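Local coordinates for sphingomyelinase-c (Listeria ivanovii, PDB 1ZWX), which is a bacterial sphingomyelinase C, SmcL, with the two-sheet alpha/beta fold of the DNase I-like endonuclease/exonuclease/phosphatase clan, at residues A[197-202]-A[243-248]; A[224-229]-A[264-269]. All coordinates share one frame; numbering follows the deposited sequence.

Contact 1: residues A[197-202]-A[243-248]; sequences NVNYGT and APEYLD
Two loops of the DNase I-like fold meet: 197-202, which ends in a type II beta turn from Asn-199 to Thr-202, and 243-248, which leads into strand 248-252. Tyr-246 is gripped on both polar backbone atoms. Its N-H points nearly straight (172°) at Asn-199 OD1, 2.9 Å from Tyr-246 N; the donor stands above the amide carbonyl plane. CG of Asn-199 stands anti to the backbone N (chi1 -170°), which places the amide there. Tyr-246 O takes the N-H of Tyr-200, Tyr-200 N lying 3.2 Å away in the carbonyl plane, and a CA-H contact from Asn-199. Val-198 O comes within 3.1 Å of Tyr-246 O, two acceptors; the hydroxyl of Tyr-249 hydrogen-bonds the former. Asn-197 N makes weak bonds to Leu-247 O and Asp-195 OD1, while Asn-197 ND2 is held by Thr-152 O and its side chain lies near a bound phosphate ion, probably from the crystallisation liquor. Leu-247 lays CD2 against the backbone, 3.7 Å from Asn-199 N, and the CB atoms of Tyr-200 and Tyr-246 touch. Thr-202 OG1, accepting the N-H of Tyr-205 as N-cap of helix 203-212, donates to Asn-199 O, 2.7 Å away.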
loop_
_atom_site.group_PDB
_atom_site.type_symbol
_atom_site.label_atom_id
_atom_site.label_comp_id
_atom_site.label_asym_id
_atom_site.label_seq_id
_atom_site.Cartn_x
_atom_site.Cartn_y
_atom_site.Cartn_z
ATOM N N ASN A 197 -7.060 4.017 -3.839
ATOM C CA ASN A 197 -8.479 4.321 -3.515
ATOM C C ASN A 197 -9.236 4.920 -4.736
ATOM O O ASN A 197 -10.210 5.655 -4.606
ATOM C CB ASN A 197 -8.567 5.203 -2.271
ATOM C CG ASN A 197 -8.884 4.405 -1.012
ATOM O OD1 ASN A 197 -9.766 3.531 -1.026
ATOM N ND2 ASN A 197 -8.179 4.683 0.066
ATOM N N VAL A 198 -8.746 4.586 -5.924
ATOM C CA VAL A 198 -9.366 4.976 -7.190
ATOM C C VAL A 198 -9.714 3.684 -7.913
ATOM O O VAL A 198 -8.832 2.867 -8.214
ATOM C CB VAL A 198 -8.436 5.866 -8.021
ATOM C CG1 VAL A 198 -9.046 6.175 -9.444
ATOM C CG2 VAL A 198 -8.101 7.133 -7.278
ATOM N N ASN A 199 -11.012 3.479 -8.154
ATOM C CA ASN A 199 -11.504 2.283 -8.789
ATOM C C ASN A 199 -11.164 2.277 -10.295
ATOM O O ASN A 199 -11.351 3.287 -11.000
ATOM C CB ASN A 199 -13.028 2.158 -8.524
ATOM C CG ASN A 199 -13.599 0.818 -8.940
ATOM O OD1 ASN A 199 -12.913 -0.207 -8.969
ATOM N ND2 ASN A 199 -14.884 0.820 -9.272
ATOM N N TYR A 200 -10.622 1.152 -10.753
ATOM C CA TYR A 200 -10.132 1.004 -12.112
ATOM C C TYR A 200 -11.248 1.262 -13.113
ATOM O O TYR A 200 -12.391 0.882 -12.872
ATOM C CB TYR A 200 -9.612 -0.421 -12.353
ATOM C CG TYR A 200 -9.184 -0.625 -13.797
ATOM C CD1 TYR A 200 -8.043 0.023 -14.298
ATOM C CD2 TYR A 200 -9.933 -1.427 -14.673
ATOM C CE1 TYR A 200 -7.633 -0.143 -15.642
ATOM C CE2 TYR A 200 -9.540 -1.595 -16.017
ATOM C CZ TYR A 200 -8.399 -0.950 -16.486
ATOM O OH TYR A 200 -8.003 -1.095 -17.803
ATOM N N GLY A 201 -10.893 1.916 -14.214
ATOM C CA GLY A 201 -11.779 2.043 -15.363
ATOM C C GLY A 201 -12.836 3.110 -15.210
ATOM O O GLY A 201 -13.814 3.104 -15.945
ATOM N N THR A 202 -12.653 4.015 -14.254
ATOM C CA THR A 202 -13.592 5.110 -14.017
ATOM C C THR A 202 -12.980 6.362 -14.612
ATOM O O THR A 202 -11.801 6.340 -15.029
ATOM C CB THR A 202 -13.832 5.338 -12.503
ATOM O OG1 THR A 202 -12.569 5.502 -11.819
ATOM C CG2 THR A 202 -14.630 4.197 -11.883
ATOM N N ALA A 243 -20.308 -3.088 -3.525
ATOM C CA ALA A 243 -19.784 -3.571 -4.796
ATOM C C ALA A 243 -18.250 -3.787 -4.719
ATOM O O ALA A 243 -17.539 -2.977 -4.086
ATOM C CB ALA A 243 -20.132 -2.591 -5.913
ATOM N N PRO A 244 -17.744 -4.879 -5.337
ATOM C CA PRO A 244 -16.290 -5.098 -5.378
ATOM C C PRO A 244 -15.587 -3.925 -6.065
ATOM O O PRO A 244 -16.161 -3.315 -6.972
ATOM C CB PRO A 244 -16.157 -6.376 -6.208
ATOM C CG PRO A 244 -17.480 -7.072 -6.079
ATOM C CD PRO A 244 -18.478 -5.959 -6.033
ATOM N N GLU A 245 -14.377 -3.588 -5.621
ATOM C CA GLU A 245 -13.614 -2.498 -6.226
ATOM C C GLU A 245 -12.184 -2.948 -6.522
ATOM O O GLU A 245 -11.719 -3.934 -5.954
ATOM C CB GLU A 245 -13.607 -1.243 -5.332
ATOM C CG GLU A 245 -14.997 -0.554 -5.176
ATOM C CD GLU A 245 -14.957 0.712 -4.318
ATOM O OE1 GLU A 245 -14.205 1.662 -4.660
ATOM O OE2 GLU A 245 -15.695 0.774 -3.300
ATOM N N TYR A 246 -11.515 -2.223 -7.419
ATOM C CA TYR A 246 -10.110 -2.463 -7.769
ATOM C C TYR A 246 -9.342 -1.195 -7.402
ATOM O O TYR A 246 -9.490 -0.167 -8.058
ATOM C CB TYR A 246 -9.976 -2.799 -9.273
ATOM C CG TYR A 246 -8.636 -3.418 -9.623
ATOM C CD1 TYR A 246 -8.558 -4.748 -10.025
ATOM C CD2 TYR A 246 -7.458 -2.687 -9.521
ATOM C CE1 TYR A 246 -7.345 -5.340 -10.333
ATOM C CE2 TYR A 246 -6.244 -3.257 -9.791
ATOM C CZ TYR A 246 -6.191 -4.588 -10.222
ATOM O OH TYR A 246 -4.982 -5.167 -10.536
ATOM N N LEU A 247 -8.572 -1.242 -6.313
ATOM C CA LEU A 247 -8.091 -0.031 -5.646
ATOM C C LEU A 247 -6.576 0.006 -5.407
ATOM O O LEU A 247 -6.024 1.047 -5.020
ATOM C CB LEU A 247 -8.764 0.080 -4.266
ATOM C CG LEU A 247 -10.297 0.228 -4.244
ATOM C CD1 LEU A 247 -10.789 0.242 -2.783
ATOM C CD2 LEU A 247 -10.723 1.504 -4.983
ATOM N N ASP A 248 -5.938 -1.153 -5.575
ATOM C CA ASP A 248 -4.506 -1.329 -5.221
ATOM C C ASP A 248 -3.683 -1.561 -6.510
ATOM O O ASP A 248 -4.015 -2.397 -7.348
ATOM C CB ASP A 248 -4.315 -2.515 -4.274
ATOM C CG ASP A 248 -5.097 -2.377 -2.965
ATOM O OD1 ASP A 248 -6.291 -2.741 -2.928
ATOM O OD2 ASP A 248 -4.485 -1.951 -1.972
#

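Contact 2: residues A[224-229]-A[264-269]; sequences MATWDP and NKVLHT
The end of strand 262-266, an outermost strand of one sheet of the DNase I-like fold, packs against loop 224-229, where Thr-226 and Trp-227 form a classic beta bulge facing Glu-245. No hydrogen bond crosses the contact. Its enclosed part is apolar: Val-266 points both methyls at the loop, CG2 lying 3.7 Å from Thr-226 CG2, with the two side chains crossing at about a right angle. The hydroxyl of Thr-226 is used elsewhere, on Asp-248 and the backbone N of Leu-247. Val-266 CB also meets Met-224 CG at 3.9 Å, and Tyr-246 adds to this packing. On the partly exposed side Met-224 and His-268 carry most of the contact, and they too pack closely. Met-224, bent at chi2 and chi3, curls round the CE1-NE2 edge of the imidazole, its sulfur 4.7 Å from the ring centroid in an edge-on Met-aromatic contact. One face of that ring receives Val-266 CG1, and Tyr-292 meets His-268 edge-to-face. Ala-225 O is buried between the two parts without a polar partner, at 4.0 Å from Val-266 CG1. Of loop 224-229, Met-224 CG comes closest to the imidazole, near the ring plane and 3.5 Å from His-268 CE1.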
loop_
_atom_site.group_PDB
_atom_site.type_symbol
_atom_site.label_atom_id
_atom_site.label_comp_id
_atom_site.label_asym_id
_atom_site.label_seq_id
_atom_site.Cartn_x
_atom_site.Cartn_y
_atom_site.Cartn_z
ATOM N N MET A 224 -10.774 -8.253 -12.225
ATOM C CA MET A 224 -10.383 -8.559 -10.869
ATOM C C MET A 224 -10.909 -7.467 -9.902
ATOM O O MET A 224 -11.411 -6.388 -10.322
ATOM C CB MET A 224 -8.857 -8.695 -10.786
ATOM C CG MET A 224 -8.299 -10.130 -10.618
ATOM S SD MET A 224 -9.105 -11.554 -11.420
ATOM C CE MET A 224 -10.611 -11.793 -10.449
ATOM N N ALA A 225 -10.829 -7.768 -8.619
ATOM C CA ALA A 225 -11.157 -6.813 -7.571
ATOM C C ALA A 225 -10.183 -7.066 -6.448
ATOM O O ALA A 225 -10.015 -8.199 -6.016
ATOM C CB ALA A 225 -12.603 -7.012 -7.081
ATOM N N THR A 226 -9.513 -6.020 -6.000
ATOM C CA THR A 226 -8.609 -6.130 -4.865
ATOM C C THR A 226 -9.359 -5.962 -3.539
ATOM O O THR A 226 -8.837 -6.316 -2.485
ATOM C CB THR A 226 -7.468 -5.104 -4.953
ATOM O OG1 THR A 226 -7.978 -3.766 -4.749
ATOM C CG2 THR A 226 -6.763 -5.219 -6.326
ATOM N N TRP A 227 -10.580 -5.414 -3.619
ATOM C CA TRP A 227 -11.436 -5.218 -2.443
ATOM C C TRP A 227 -12.758 -5.858 -2.861
ATOM O O TRP A 227 -13.508 -5.282 -3.656
ATOM C CB TRP A 227 -11.559 -3.724 -2.108
ATOM C CG TRP A 227 -12.246 -3.448 -0.798
ATOM C CD1 TRP A 227 -11.682 -3.409 0.445
ATOM C CD2 TRP A 227 -13.643 -3.166 -0.618
ATOM N NE1 TRP A 227 -12.651 -3.130 1.398
ATOM C CE2 TRP A 227 -13.862 -2.987 0.767
ATOM C CE3 TRP A 227 -14.735 -3.090 -1.497
ATOM C CZ2 TRP A 227 -15.146 -2.706 1.304
ATOM C CZ3 TRP A 227 -16.013 -2.821 -0.967
ATOM C CH2 TRP A 227 -16.200 -2.636 0.417
ATOM N N ASP A 228 -12.990 -7.074 -2.385
ATOM C CA ASP A 228 -14.085 -7.910 -2.902
ATOM C C ASP A 228 -14.982 -8.522 -1.824
ATOM O O ASP A 228 -14.685 -9.606 -1.315
ATOM C CB ASP A 228 -13.528 -9.039 -3.773
ATOM C CG ASP A 228 -14.553 -9.580 -4.740
ATOM O OD1 ASP A 228 -15.781 -9.434 -4.506
ATOM O OD2 ASP A 228 -14.143 -10.164 -5.741
ATOM N N PRO A 229 -16.091 -7.837 -1.470
ATOM C CA PRO A 229 -17.046 -8.465 -0.522
ATOM C C PRO A 229 -17.715 -9.773 -1.016
ATOM O O PRO A 229 -18.328 -10.488 -0.210
ATOM C CB PRO A 229 -18.101 -7.367 -0.304
ATOM C CG PRO A 229 -17.434 -6.080 -0.735
ATOM C CD PRO A 229 -16.523 -6.483 -1.867
ATOM N N ASN A 264 0.705 -6.118 -13.329
ATOM C CA ASN A 264 0.177 -6.295 -11.975
ATOM C C ASN A 264 -0.650 -7.564 -11.985
ATOM O O ASN A 264 -1.349 -7.820 -12.946
ATOM C CB ASN A 264 -0.754 -5.142 -11.564
ATOM C CG ASN A 264 -0.020 -3.922 -11.098
ATOM O OD1 ASN A 264 -0.628 -2.988 -10.555
ATOM N ND2 ASN A 264 1.298 -3.892 -11.313
ATOM N N LYS A 265 -0.589 -8.335 -10.902
ATOM C CA LYS A 265 -1.446 -9.485 -10.692
ATOM C C LYS A 265 -2.005 -9.423 -9.266
ATOM O O LYS A 265 -1.252 -9.250 -8.307
ATOM C CB LYS A 265 -0.665 -10.813 -10.872
ATOM C CG LYS A 265 -1.563 -12.041 -10.677
ATOM C CD LYS A 265 -1.055 -13.313 -11.307
ATOM C CE LYS A 265 -2.223 -14.298 -11.521
ATOM N N VAL A 266 -3.319 -9.585 -9.154
ATOM C CA VAL A 266 -4.003 -9.654 -7.870
ATOM C C VAL A 266 -3.919 -11.102 -7.394
ATOM O O VAL A 266 -4.256 -12.030 -8.147
ATOM C CB VAL A 266 -5.496 -9.240 -8.000
ATOM C CG1 VAL A 266 -6.204 -9.309 -6.636
ATOM C CG2 VAL A 266 -5.624 -7.862 -8.598
ATOM N N LEU A 267 -3.455 -11.289 -6.161
ATOM C CA LEU A 267 -3.369 -12.610 -5.560
ATOM C C LEU A 267 -4.548 -12.866 -4.625
ATOM O O LEU A 267 -4.722 -12.168 -3.625
ATOM C CB LEU A 267 -2.036 -12.767 -4.818
ATOM C CG LEU A 267 -0.807 -12.275 -5.594
ATOM C CD1 LEU A 267 0.397 -12.165 -4.658
ATOM C CD2 LEU A 267 -0.505 -13.185 -6.816
ATOM N N HIS A 268 -5.349 -13.870 -4.977
ATOM C CA HIS A 268 -6.539 -14.234 -4.228
ATOM C C HIS A 268 -6.291 -15.303 -3.175
ATOM O O HIS A 268 -7.220 -15.993 -2.766
ATOM C CB HIS A 268 -7.627 -14.718 -5.185
ATOM C CG HIS A 268 -8.050 -13.684 -6.175
ATOM N ND1 HIS A 268 -7.492 -13.590 -7.432
ATOM C CD2 HIS A 268 -8.961 -12.686 -6.090
ATOM C CE1 HIS A 268 -8.047 -12.580 -8.082
ATOM N NE2 HIS A 268 -8.942 -12.016 -7.290
ATOM N N THR A 269 -5.054 -15.423 -2.711
ATOM C CA THR A 269 -4.708 -16.516 -1.825
ATOM C C THR A 269 -5.365 -16.367 -0.441
ATOM O O THR A 269 -5.315 -15.293 0.178
ATOM C CB THR A 269 -3.173 -16.706 -1.713
ATOM O OG1 THR A 269 -2.886 -17.875 -0.926
ATOM C CG2 THR A 269 -2.459 -15.456 -1.119
#

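In the fold
Contacts 1 and 2 lie with their centres 11 Å apart on the same side of the chain's centre, and their segments alternate along the chain: 197-202, 224-229, 243-248, 264-269. In space 243-248 and 224-229 adjoin, so the two contacts are joined through these segments. Among the hydrogen bonds joining them is the probable one from Glu-245 N to Trp-227 O, and Pro-244 packs on Asp-228. Contact 1 sits beside strands 189-193 and 248-252 of one six-stranded sheet; contact 2 includes the end of strand 262-266, at the margin of the other. Strands 248-252 and 262-266 are each outermost in their sheets, and Asn-264 OD1 accepts a hydrogen bond from Ile-250 N between them.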